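Local coordinates for protein putative glucoamylase (Bacteroides uniformis, PDB 4GL3) that probably acts as a glycoside hydrolase, releasing glucose from alpha-linked glucans in the manner of glucoamylases, at residues A[99-104]-A[129-134]; A[158-163]-A[206-211]; A[297-302]-A[344-349]; A[307-312]-A[367-372]. One frame throughout, in Å; residues are numbered along the deposited sequence.

From the N terminus, contact 1 closes first, as helix 124-140 folds back against the loop that follows helix 75-90. Contact 2 follows it in series and joins the end of helix 146-161 to the loop after helix 197-205. The two touch, because F131 of contact 1 packs on L158, W159 and A162 of contact 2, so successive helices form one continuous patch. Contacts 3 and 4 lie on another side of the chain from contact 2 and cross along the sequence: 297-302 returns to helix 337-349, whereas 307-312 reaches past it to the hairpin around 367-372. Their centres are about 17 Å apart, and Y346 meets L367 between them.

Contact 1: residues A[99-104]-A[129-134]; sequences GMWAHW and FMFEGL
W101 drives the far end of its indole, atoms CZ3 and CH2, against F131, M130 and L134 of helix 124-140. The aromatic part is the pair W101–F131: the two six-membered rings are tilted by 29° and slid apart with centroids 5.2 Å from each other, so they barely overlap, and the closest carbons are W101 CZ3 and F131 CE2 at 3.6 Å. The aliphatic part comes from M130, a selenomethionine whose CG lies anti to the backbone N (chi1 171°) and comes within 3.7 Å of W101 CZ3. L134 adds a looser touch, its CD1 4.3 Å from W101 CH2. The indole NE1 donates to L89 O, and the backbone N of W101 bonds to S127 OG. An alanine in place of F131 would probably open a gap beside the indole tip and leave W101 less firmly placed. I54 of helix 54-69 touches both W101 and M130, while L158 of helix 146-161 packs on W101, F131 and L134, which puts the indole tip in a buried apolar cluster between three helices.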
# COMPACT_ATOMS: atom_id res chain seq x y z
N GLY A 99 13.47 6.58 14.94
CA GLY A 99 13.37 6.91 13.52
C GLY A 99 12.04 6.61 12.85
O GLY A 99 11.88 6.90 11.65
N MSE A 100 11.10 6.02 13.58
CA MSE A 100 9.83 5.61 13.00
C MSE A 100 8.77 6.59 13.43
O MSE A 100 8.89 7.25 14.49
CB MSE A 100 9.45 4.21 13.43
CG MSE A 100 10.53 3.14 13.24
SE MSE A 100 10.89 2.89 11.33
CE MSE A 100 12.23 1.53 11.53
N TRP A 101 7.69 6.66 12.65
CA TRP A 101 6.50 7.42 13.04
C TRP A 101 5.39 6.50 13.54
O TRP A 101 5.41 5.28 13.29
CB TRP A 101 6.00 8.27 11.84
CG TRP A 101 7.09 9.13 11.23
CD1 TRP A 101 7.51 10.33 11.68
CD2 TRP A 101 7.90 8.83 10.07
NE1 TRP A 101 8.50 10.84 10.83
CE2 TRP A 101 8.76 9.91 9.86
CE3 TRP A 101 7.95 7.76 9.19
CZ2 TRP A 101 9.67 9.92 8.84
CZ3 TRP A 101 8.87 7.77 8.16
CH2 TRP A 101 9.70 8.86 7.98
N ALA A 102 4.43 7.13 14.22
CA ALA A 102 3.14 6.54 14.56
C ALA A 102 2.26 6.27 13.31
O ALA A 102 2.55 6.74 12.20
CB ALA A 102 2.41 7.40 15.62
N HIS A 103 1.24 5.42 13.49
CA HIS A 103 0.24 5.14 12.44
C HIS A 103 -0.46 6.47 12.10
O HIS A 103 -0.57 6.83 10.93
CB HIS A 103 -0.69 4.06 12.96
CG HIS A 103 -1.73 3.56 12.00
ND1 HIS A 103 -2.41 2.37 12.21
CD2 HIS A 103 -2.25 4.10 10.86
CE1 HIS A 103 -3.28 2.19 11.22
NE2 HIS A 103 -3.21 3.23 10.40
N TRP A 104 -0.96 7.16 13.11
CA TRP A 104 -1.66 8.44 12.94
C TRP A 104 -0.90 9.57 13.63
O TRP A 104 -0.36 9.37 14.71
CB TRP A 104 -3.05 8.37 13.56
CG TRP A 104 -4.07 7.59 12.78
CD1 TRP A 104 -3.95 7.09 11.54
CD2 TRP A 104 -5.39 7.26 13.22
NE1 TRP A 104 -5.11 6.47 11.16
CE2 TRP A 104 -6.01 6.56 12.18
CE3 TRP A 104 -6.10 7.51 14.40
CZ2 TRP A 104 -7.33 6.08 12.26
CZ3 TRP A 104 -7.43 7.06 14.48
CH2 TRP A 104 -8.02 6.34 13.41
N PHE A 129 5.78 1.66 4.71
CA PHE A 129 5.06 2.10 3.54
C PHE A 129 5.43 3.55 3.20
O PHE A 129 5.59 3.92 2.00
CB PHE A 129 3.56 1.94 3.73
CG PHE A 129 3.10 0.52 3.94
CD1 PHE A 129 3.75 -0.56 3.31
CD2 PHE A 129 2.00 0.27 4.73
CE1 PHE A 129 3.28 -1.88 3.49
CE2 PHE A 129 1.55 -1.04 4.94
CZ PHE A 129 2.21 -2.10 4.34
N MSE A 130 5.68 4.36 4.23
CA MSE A 130 6.20 5.72 3.99
C MSE A 130 7.59 5.64 3.31
O MSE A 130 7.84 6.35 2.34
CB MSE A 130 6.22 6.60 5.26
CG MSE A 130 6.97 7.92 5.04
SE MSE A 130 6.07 9.07 3.78
CE MSE A 130 4.58 9.53 4.86
N PHE A 131 8.49 4.79 3.83
CA PHE A 131 9.84 4.67 3.23
C PHE A 131 9.78 4.08 1.82
O PHE A 131 10.58 4.40 0.98
CB PHE A 131 10.80 3.90 4.15
CG PHE A 131 11.37 4.76 5.27
CD1 PHE A 131 12.18 5.81 4.97
CD2 PHE A 131 11.00 4.58 6.58
CE1 PHE A 131 12.66 6.68 5.95
CE2 PHE A 131 11.49 5.40 7.58
CZ PHE A 131 12.32 6.46 7.26
N GLU A 132 8.83 3.20 1.57
CA GLU A 132 8.63 2.68 0.20
C GLU A 132 8.42 3.85 -0.78
O GLU A 132 9.15 4.02 -1.76
CB GLU A 132 7.46 1.66 0.20
CG GLU A 132 7.20 0.97 -1.14
CD GLU A 132 6.01 0.01 -1.06
OE1 GLU A 132 5.31 -0.07 -0.02
OE2 GLU A 132 5.77 -0.69 -2.05
N GLY A 133 7.52 4.74 -0.44
CA GLY A 133 7.38 5.97 -1.19
C GLY A 133 8.57 6.92 -1.19
O GLY A 133 8.93 7.44 -2.24
N LEU A 134 9.19 7.17 -0.03
CA LEU A 134 10.29 8.13 0.04
C LEU A 134 11.49 7.62 -0.75
O LEU A 134 12.20 8.42 -1.38
CB LEU A 134 10.68 8.52 1.47
CG LEU A 134 9.64 9.28 2.35
CD1 LEU A 134 10.24 9.50 3.76
CD2 LEU A 134 9.20 10.60 1.71

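Contact 2: residues A[158-163]-A[206-211]; sequences LWRQAE and SPTYPI
S206 OG is gripped by two backbone N-H groups of its own segment, that of Y209 at 2.9 Å and, more distantly, that of T208, and by a water at 2.6 Å that carries it across to 158-163. That water gives its two protons to W159 O and A162 O, so a single molecule joins the C-terminal end of helix 146-161 and the residue that follows it to the ST turn and ST motif begun by S206. A direct bond runs beside it, from T208 OG1 to R160 O at 2.8 Å, with the donor 19° from the carbonyl plane. The same R160 O lies in plane at the edge of the Y209 ring. On one face of that ring, E163 CG sits over the centre as a CH-pi contact, 3.6 Å from the centroid; its carboxylate OE1 continues to H98 ND1. T208 CG2 lies over one face of the R160 guanidinium, toward its rim, 3.5 Å from R160 NH2. Deeper in, W159 places NE1 3.5 Å from P207 CD, while its N-H is spent on D405 OD2. A leucine in place of W159 would probably leave D405 without this donor and open a gap beside P207 and S206. The chemistry thus divides: carbonyls at and just past the helix end are met by one hydroxyl and one water, while aliphatic groups lie against the rings and the guanidinium.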
# COMPACT_ATOMS: atom_id res chain seq x y z
N LEU A 158 16.56 10.69 6.81
CA LEU A 158 15.45 9.91 7.36
C LEU A 158 15.66 8.42 7.19
O LEU A 158 15.50 7.61 8.14
CB LEU A 158 14.10 10.30 6.72
CG LEU A 158 13.54 11.66 7.12
CD1 LEU A 158 12.26 11.90 6.32
CD2 LEU A 158 13.27 11.70 8.61
N TRP A 159 16.06 8.03 5.98
CA TRP A 159 16.31 6.61 5.72
C TRP A 159 17.44 6.08 6.61
O TRP A 159 17.30 5.01 7.19
CB TRP A 159 16.63 6.43 4.23
CG TRP A 159 17.19 5.10 3.82
CD1 TRP A 159 18.35 4.89 3.11
CD2 TRP A 159 16.58 3.81 3.96
NE1 TRP A 159 18.52 3.55 2.85
CE2 TRP A 159 17.45 2.87 3.35
CE3 TRP A 159 15.42 3.34 4.57
CZ2 TRP A 159 17.20 1.51 3.37
CZ3 TRP A 159 15.16 1.99 4.56
CH2 TRP A 159 16.05 1.08 3.97
N ARG A 160 18.56 6.81 6.74
CA ARG A 160 19.65 6.36 7.59
C ARG A 160 19.28 6.34 9.11
O ARG A 160 19.83 5.54 9.85
CB ARG A 160 20.93 7.17 7.36
CG ARG A 160 21.54 6.97 5.97
CD ARG A 160 22.69 7.95 5.75
NE ARG A 160 23.77 7.59 6.65
CZ ARG A 160 24.61 6.58 6.45
NH1 ARG A 160 24.54 5.82 5.35
NH2 ARG A 160 25.52 6.33 7.36
N GLN A 161 18.29 7.12 9.51
CA GLN A 161 17.88 7.19 10.92
C GLN A 161 16.82 6.14 11.32
O GLN A 161 16.51 6.02 12.52
CB GLN A 161 17.41 8.60 11.27
CG GLN A 161 18.48 9.67 11.30
CD GLN A 161 17.95 11.04 11.83
OE1 GLN A 161 16.76 11.37 11.72
NE2 GLN A 161 18.83 11.81 12.44
N ALA A 162 16.30 5.36 10.35
CA ALA A 162 15.23 4.40 10.63
C ALA A 162 15.86 3.14 11.23
O ALA A 162 16.56 2.43 10.53
CB ALA A 162 14.42 4.05 9.39
N GLU A 163 15.59 2.88 12.53
CA GLU A 163 16.29 1.82 13.31
C GLU A 163 15.59 0.46 13.22
O GLU A 163 15.05 -0.05 14.22
CB GLU A 163 16.46 2.23 14.77
CG GLU A 163 17.34 3.46 15.02
CD GLU A 163 17.16 3.97 16.44
OE1 GLU A 163 17.20 3.14 17.40
OE2 GLU A 163 16.90 5.18 16.59
N SER A 206 18.83 -1.71 5.07
CA SER A 206 19.36 -0.56 5.84
C SER A 206 20.88 -0.47 5.82
O SER A 206 21.56 -1.48 6.09
CB SER A 206 18.89 -0.62 7.30
OG SER A 206 19.35 0.52 8.03
N PRO A 207 21.43 0.72 5.52
CA PRO A 207 22.87 0.88 5.60
C PRO A 207 23.37 1.07 7.04
O PRO A 207 24.57 1.06 7.26
CB PRO A 207 23.12 2.16 4.80
CG PRO A 207 21.87 2.96 5.03
CD PRO A 207 20.79 1.93 4.95
N THR A 208 22.47 1.25 8.00
CA THR A 208 22.85 1.70 9.32
C THR A 208 22.33 0.82 10.44
O THR A 208 23.03 0.62 11.39
CB THR A 208 22.31 3.12 9.53
OG1 THR A 208 20.97 3.16 9.03
CG2 THR A 208 23.20 4.17 8.77
N TYR A 209 21.12 0.29 10.33
CA TYR A 209 20.52 -0.56 11.37
C TYR A 209 19.87 -1.81 10.74
O TYR A 209 18.69 -2.06 10.91
CB TYR A 209 19.44 0.24 12.09
CG TYR A 209 19.96 1.48 12.74
CD1 TYR A 209 20.60 1.41 14.00
CD2 TYR A 209 19.84 2.73 12.12
CE1 TYR A 209 21.10 2.55 14.62
CE2 TYR A 209 20.35 3.89 12.73
CZ TYR A 209 20.95 3.79 13.97
OH TYR A 209 21.47 4.91 14.58
N PRO A 210 20.63 -2.57 9.97
CA PRO A 210 20.06 -3.73 9.24
C PRO A 210 19.74 -4.92 10.16
O PRO A 210 20.36 -5.08 11.23
CB PRO A 210 21.17 -4.15 8.29
CG PRO A 210 22.42 -3.74 9.01
CD PRO A 210 22.06 -2.42 9.70
N ILE A 211 18.79 -5.72 9.73
CA ILE A 211 18.47 -7.01 10.36
C ILE A 211 19.39 -8.12 9.86
O ILE A 211 19.91 -8.07 8.75
CB ILE A 211 16.99 -7.40 10.16
CG1 ILE A 211 16.69 -7.61 8.64
CG2 ILE A 211 16.05 -6.36 10.77
CD1 ILE A 211 15.39 -8.30 8.35
O HOH W 1 17.44 2.31 7.87

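Contact 3: residues A[297-302]-A[344-349]; sequences GEKCWG and MRYFYE
Y346 and K299 meet where the loop 297-302 lies against helix 337-349, and a cysteine sulfur-aromatic contact with C300 marks the junction. K299 CB stands over one face of the Y346 ring in a CH-pi contact, 4.2 Å from the centroid and 27° off the normal, the two side chains crossing at about a right angle. The backbone of the same residue adds to this, since K299 O approaches Y346 CD2 to 3.3 Å. C300 comes in obliquely: its CB lies 3.8 Å from Y346 CE2, and SG, anti to the backbone N (chi1 -170°), stays 5.1 Å from the ring centroid. F347, one residue on, turns the end of its ring toward the loop with only longer contacts. Further out, polar bonds probably help to fix these positions. K299 NZ leads away from the tyrosine to a salt bridge with E342, one turn back on the helix, and W301 NE1 binds Y339 O, so the loop is tied to the helix at two points besides the ring contacts. Reciprocal backbone bonds between G297 and C300 close the turn that presents K299. On the helix, R345 bridges to E349 and also to D15, at the start of helix 15-27. Two residues after K299, W301 O lies at the edge of the F347 ring, 4.1 Å from F347 CZ.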
# COMPACT_ATOMS: atom_id res chain seq x y z
N GLY A 297 -19.76 -11.31 -9.53
CA GLY A 297 -19.58 -11.86 -10.90
C GLY A 297 -18.32 -11.37 -11.59
O GLY A 297 -17.47 -10.73 -10.98
N GLU A 298 -18.23 -11.65 -12.88
CA GLU A 298 -17.08 -11.26 -13.70
C GLU A 298 -16.90 -9.76 -13.75
O GLU A 298 -15.78 -9.28 -13.87
CB GLU A 298 -17.25 -11.79 -15.12
CG GLU A 298 -17.22 -13.31 -15.15
CD GLU A 298 -17.44 -13.89 -16.52
OE1 GLU A 298 -17.33 -13.12 -17.50
OE2 GLU A 298 -17.70 -15.11 -16.61
N LYS A 299 -18.00 -9.02 -13.69
CA LYS A 299 -17.97 -7.57 -13.78
C LYS A 299 -17.82 -6.96 -12.42
O LYS A 299 -17.48 -5.80 -12.30
CB LYS A 299 -19.27 -7.08 -14.43
CG LYS A 299 -19.40 -7.55 -15.86
CD LYS A 299 -20.21 -6.60 -16.72
CE LYS A 299 -20.10 -6.98 -18.20
NZ LYS A 299 -18.66 -7.19 -18.58
N CYS A 300 -18.05 -7.75 -11.38
CA CYS A 300 -18.19 -7.23 -10.05
C CYS A 300 -17.55 -8.19 -9.06
O CYS A 300 -18.20 -9.10 -8.53
CB CYS A 300 -19.68 -7.03 -9.79
SG CYS A 300 -20.01 -6.13 -8.30
N TRP A 301 -16.25 -8.00 -8.86
CA TRP A 301 -15.42 -8.84 -8.00
C TRP A 301 -14.40 -7.99 -7.28
O TRP A 301 -14.13 -6.86 -7.69
CB TRP A 301 -14.68 -9.92 -8.80
CG TRP A 301 -13.70 -9.42 -9.83
CD1 TRP A 301 -13.99 -9.03 -11.11
CD2 TRP A 301 -12.27 -9.28 -9.69
NE1 TRP A 301 -12.84 -8.66 -11.77
CE2 TRP A 301 -11.77 -8.79 -10.93
CE3 TRP A 301 -11.37 -9.50 -8.65
CZ2 TRP A 301 -10.42 -8.55 -11.14
CZ3 TRP A 301 -10.04 -9.25 -8.86
CH2 TRP A 301 -9.58 -8.77 -10.10
N GLY A 302 -13.85 -8.56 -6.21
CA GLY A 302 -12.75 -7.97 -5.47
C GLY A 302 -13.12 -7.79 -4.01
O GLY A 302 -13.87 -6.86 -3.67
N MSE A 344 -13.46 -2.18 -13.63
CA MSE A 344 -13.35 -0.72 -13.67
C MSE A 344 -14.46 -0.11 -14.51
O MSE A 344 -15.10 0.86 -14.10
CB MSE A 344 -12.00 -0.30 -14.24
CG MSE A 344 -11.64 1.17 -13.97
SE MSE A 344 -9.94 1.71 -14.85
CE MSE A 344 -8.72 0.54 -13.93
N ARG A 345 -14.71 -0.68 -15.68
CA ARG A 345 -15.70 -0.13 -16.57
C ARG A 345 -17.10 -0.31 -16.00
O ARG A 345 -17.96 0.57 -16.17
CB ARG A 345 -15.58 -0.74 -17.98
CG ARG A 345 -16.44 -0.05 -19.04
CD ARG A 345 -16.08 -0.53 -20.45
NE ARG A 345 -14.73 -0.12 -20.82
CZ ARG A 345 -14.40 1.08 -21.30
NH1 ARG A 345 -15.33 2.02 -21.49
NH2 ARG A 345 -13.13 1.34 -21.61
N TYR A 346 -17.35 -1.44 -15.35
CA TYR A 346 -18.65 -1.70 -14.73
C TYR A 346 -18.90 -0.71 -13.57
O TYR A 346 -20.00 -0.14 -13.46
CB TYR A 346 -18.72 -3.16 -14.23
CG TYR A 346 -19.98 -3.47 -13.44
CD1 TYR A 346 -21.22 -3.64 -14.07
CD2 TYR A 346 -19.94 -3.58 -12.05
CE1 TYR A 346 -22.36 -3.92 -13.33
CE2 TYR A 346 -21.07 -3.85 -11.32
CZ TYR A 346 -22.26 -4.01 -11.96
OH TYR A 346 -23.35 -4.27 -11.19
N PHE A 347 -17.86 -0.47 -12.76
CA PHE A 347 -17.97 0.43 -11.63
C PHE A 347 -18.26 1.84 -12.11
O PHE A 347 -19.04 2.55 -11.48
CB PHE A 347 -16.69 0.46 -10.78
CG PHE A 347 -16.34 -0.85 -10.12
CD1 PHE A 347 -17.28 -1.82 -9.84
CD2 PHE A 347 -15.03 -1.09 -9.74
CE1 PHE A 347 -16.91 -3.01 -9.22
CE2 PHE A 347 -14.65 -2.25 -9.12
CZ PHE A 347 -15.60 -3.22 -8.85
N TYR A 348 -17.63 2.25 -13.21
CA TYR A 348 -17.81 3.59 -13.74
C TYR A 348 -19.11 3.72 -14.52
O TYR A 348 -19.90 4.63 -14.26
CB TYR A 348 -16.64 3.99 -14.64
CG TYR A 348 -16.74 5.41 -15.15
CD1 TYR A 348 -16.46 6.49 -14.31
CD2 TYR A 348 -17.08 5.67 -16.44
CE1 TYR A 348 -16.57 7.79 -14.76
CE2 TYR A 348 -17.18 6.96 -16.90
CZ TYR A 348 -16.92 8.00 -16.05
OH TYR A 348 -17.03 9.27 -16.49
N GLU A 349 -19.32 2.85 -15.50
CA GLU A 349 -20.43 3.03 -16.41
C GLU A 349 -21.75 2.58 -15.78
O GLU A 349 -22.74 3.23 -15.98
CB GLU A 349 -20.19 2.31 -17.77
CG GLU A 349 -19.03 2.90 -18.57
CD GLU A 349 -18.74 2.26 -19.92
OE1 GLU A 349 -19.38 1.27 -20.32
OE2 GLU A 349 -17.83 2.77 -20.61

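Contact 4: residues A[307-312]-A[367-372]; sequences DGDKGY and LTENWF
W371 lays its indole against the backbone of G308 and D309, the tight part of the contact. The peptide link between those two residues passes over one face of the ring, with G308 C 3.4 Å from W371 CH2 and D309 N 3.6 Å from W371 CZ3. D309 CA adds a CH-pi contact, 3.8 Å from the centroid of the five-membered ring and 16° off its normal. W371 points its CB toward the loop, and its CG, anti to the backbone N (chi1 172°), lies 3.6 Å from D309 CB. The solvent side is sparse, with a single close approach at the exposed E369, whose CG is 3.2 Å from D309 OD2, while D309 OD2 and E369 OE2 stay 4.8 Å apart. Two like charges so near would probably repel mildly; D309 OD1 is engaged by N366 ND2. Beyond the CH2 end of the indole, D307 OD2 is held by R44 NH1 in a salt bridge and by S375 OG. Each segment turns in a recognised way: G308 to G311 forms a type I beta turn, and the antiparallel hairpin of strands 365-366 and 371-372 carries a G1 beta bulge, with N370 and W371 both facing N366.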
# COMPACT_ATOMS: atom_id res chain seq x y z
N ASP A 307 -14.47 -0.07 4.49
CA ASP A 307 -15.76 0.23 5.08
C ASP A 307 -16.81 -0.77 4.55
O ASP A 307 -16.63 -1.43 3.51
CB ASP A 307 -16.19 1.67 4.77
CG ASP A 307 -15.46 2.72 5.61
OD1 ASP A 307 -14.67 2.37 6.53
OD2 ASP A 307 -15.70 3.92 5.36
N GLY A 308 -17.91 -0.87 5.29
CA GLY A 308 -18.97 -1.79 5.00
C GLY A 308 -20.28 -1.30 5.58
O GLY A 308 -20.30 -0.47 6.48
N ASP A 309 -21.38 -1.83 5.08
CA ASP A 309 -22.69 -1.44 5.57
C ASP A 309 -22.89 -1.72 7.07
O ASP A 309 -23.66 -1.03 7.70
CB ASP A 309 -23.81 -2.07 4.74
CG ASP A 309 -23.70 -3.61 4.66
OD1 ASP A 309 -22.67 -4.12 4.17
OD2 ASP A 309 -24.66 -4.28 5.04
N LYS A 310 -22.17 -2.68 7.63
CA LYS A 310 -22.26 -2.98 9.05
C LYS A 310 -21.02 -2.51 9.81
O LYS A 310 -20.86 -2.78 10.98
CB LYS A 310 -22.39 -4.50 9.25
CG LYS A 310 -23.59 -5.17 8.56
CD LYS A 310 -24.92 -4.66 9.10
CE LYS A 310 -25.94 -5.80 9.21
NZ LYS A 310 -27.34 -5.34 8.99
N GLY A 311 -20.11 -1.83 9.12
CA GLY A 311 -18.88 -1.38 9.74
C GLY A 311 -17.66 -1.91 8.98
O GLY A 311 -17.80 -2.72 8.06
N TYR A 312 -16.48 -1.46 9.40
CA TYR A 312 -15.23 -1.78 8.74
C TYR A 312 -14.90 -3.23 9.02
O TYR A 312 -15.13 -3.70 10.11
CB TYR A 312 -14.12 -0.84 9.20
CG TYR A 312 -12.79 -0.99 8.48
CD1 TYR A 312 -11.87 -1.96 8.87
CD2 TYR A 312 -12.45 -0.14 7.43
CE1 TYR A 312 -10.67 -2.09 8.20
CE2 TYR A 312 -11.25 -0.26 6.76
CZ TYR A 312 -10.36 -1.23 7.14
OH TYR A 312 -9.14 -1.33 6.47
N LEU A 367 -24.45 -4.38 -3.00
CA LEU A 367 -25.67 -4.34 -3.81
C LEU A 367 -26.84 -5.09 -3.15
O LEU A 367 -28.00 -4.73 -3.37
CB LEU A 367 -25.41 -4.87 -5.22
CG LEU A 367 -24.47 -4.04 -6.10
CD1 LEU A 367 -24.43 -4.61 -7.51
CD2 LEU A 367 -24.89 -2.58 -6.11
N THR A 368 -26.55 -6.11 -2.33
CA THR A 368 -27.61 -6.86 -1.63
C THR A 368 -28.33 -5.94 -0.65
O THR A 368 -29.54 -6.02 -0.56
CB THR A 368 -27.09 -8.11 -0.85
OG1 THR A 368 -26.24 -8.90 -1.69
CG2 THR A 368 -28.27 -8.98 -0.35
N GLU A 369 -27.61 -5.10 0.10
CA GLU A 369 -28.26 -4.18 1.06
C GLU A 369 -28.50 -2.79 0.47
O GLU A 369 -28.89 -1.87 1.18
CB GLU A 369 -27.43 -4.02 2.34
CG GLU A 369 -26.95 -5.31 2.99
CD GLU A 369 -28.08 -6.22 3.44
OE1 GLU A 369 -29.17 -5.71 3.76
OE2 GLU A 369 -27.86 -7.45 3.49
N ASN A 370 -28.23 -2.64 -0.83
CA ASN A 370 -28.34 -1.37 -1.54
C ASN A 370 -27.55 -0.23 -0.89
O ASN A 370 -28.03 0.87 -0.77
CB ASN A 370 -29.83 -1.00 -1.73
CG ASN A 370 -30.04 0.13 -2.73
OD1 ASN A 370 -29.25 0.32 -3.67
ND2 ASN A 370 -31.08 0.89 -2.53
N TRP A 371 -26.32 -0.51 -0.49
CA TRP A 371 -25.50 0.44 0.24
C TRP A 371 -24.25 0.80 -0.56
O TRP A 371 -23.58 -0.06 -1.14
CB TRP A 371 -25.14 -0.17 1.60
CG TRP A 371 -24.15 0.62 2.38
CD1 TRP A 371 -24.43 1.63 3.24
CD2 TRP A 371 -22.72 0.45 2.39
NE1 TRP A 371 -23.26 2.11 3.78
CE2 TRP A 371 -22.20 1.41 3.29
CE3 TRP A 371 -21.84 -0.42 1.74
CZ2 TRP A 371 -20.84 1.55 3.51
CZ3 TRP A 371 -20.48 -0.29 1.99
CH2 TRP A 371 -19.99 0.69 2.88
N PHE A 372 -23.95 2.09 -0.57
CA PHE A 372 -22.71 2.60 -1.16
C PHE A 372 -22.03 3.47 -0.09
O PHE A 372 -22.68 4.33 0.52
CB PHE A 372 -23.05 3.43 -2.40
CG PHE A 372 -23.57 2.60 -3.55
CD1 PHE A 372 -24.87 2.18 -3.57
CD2 PHE A 372 -22.72 2.18 -4.57
CE1 PHE A 372 -25.33 1.37 -4.59
CE2 PHE A 372 -23.16 1.36 -5.59
CZ PHE A 372 -24.47 0.96 -5.60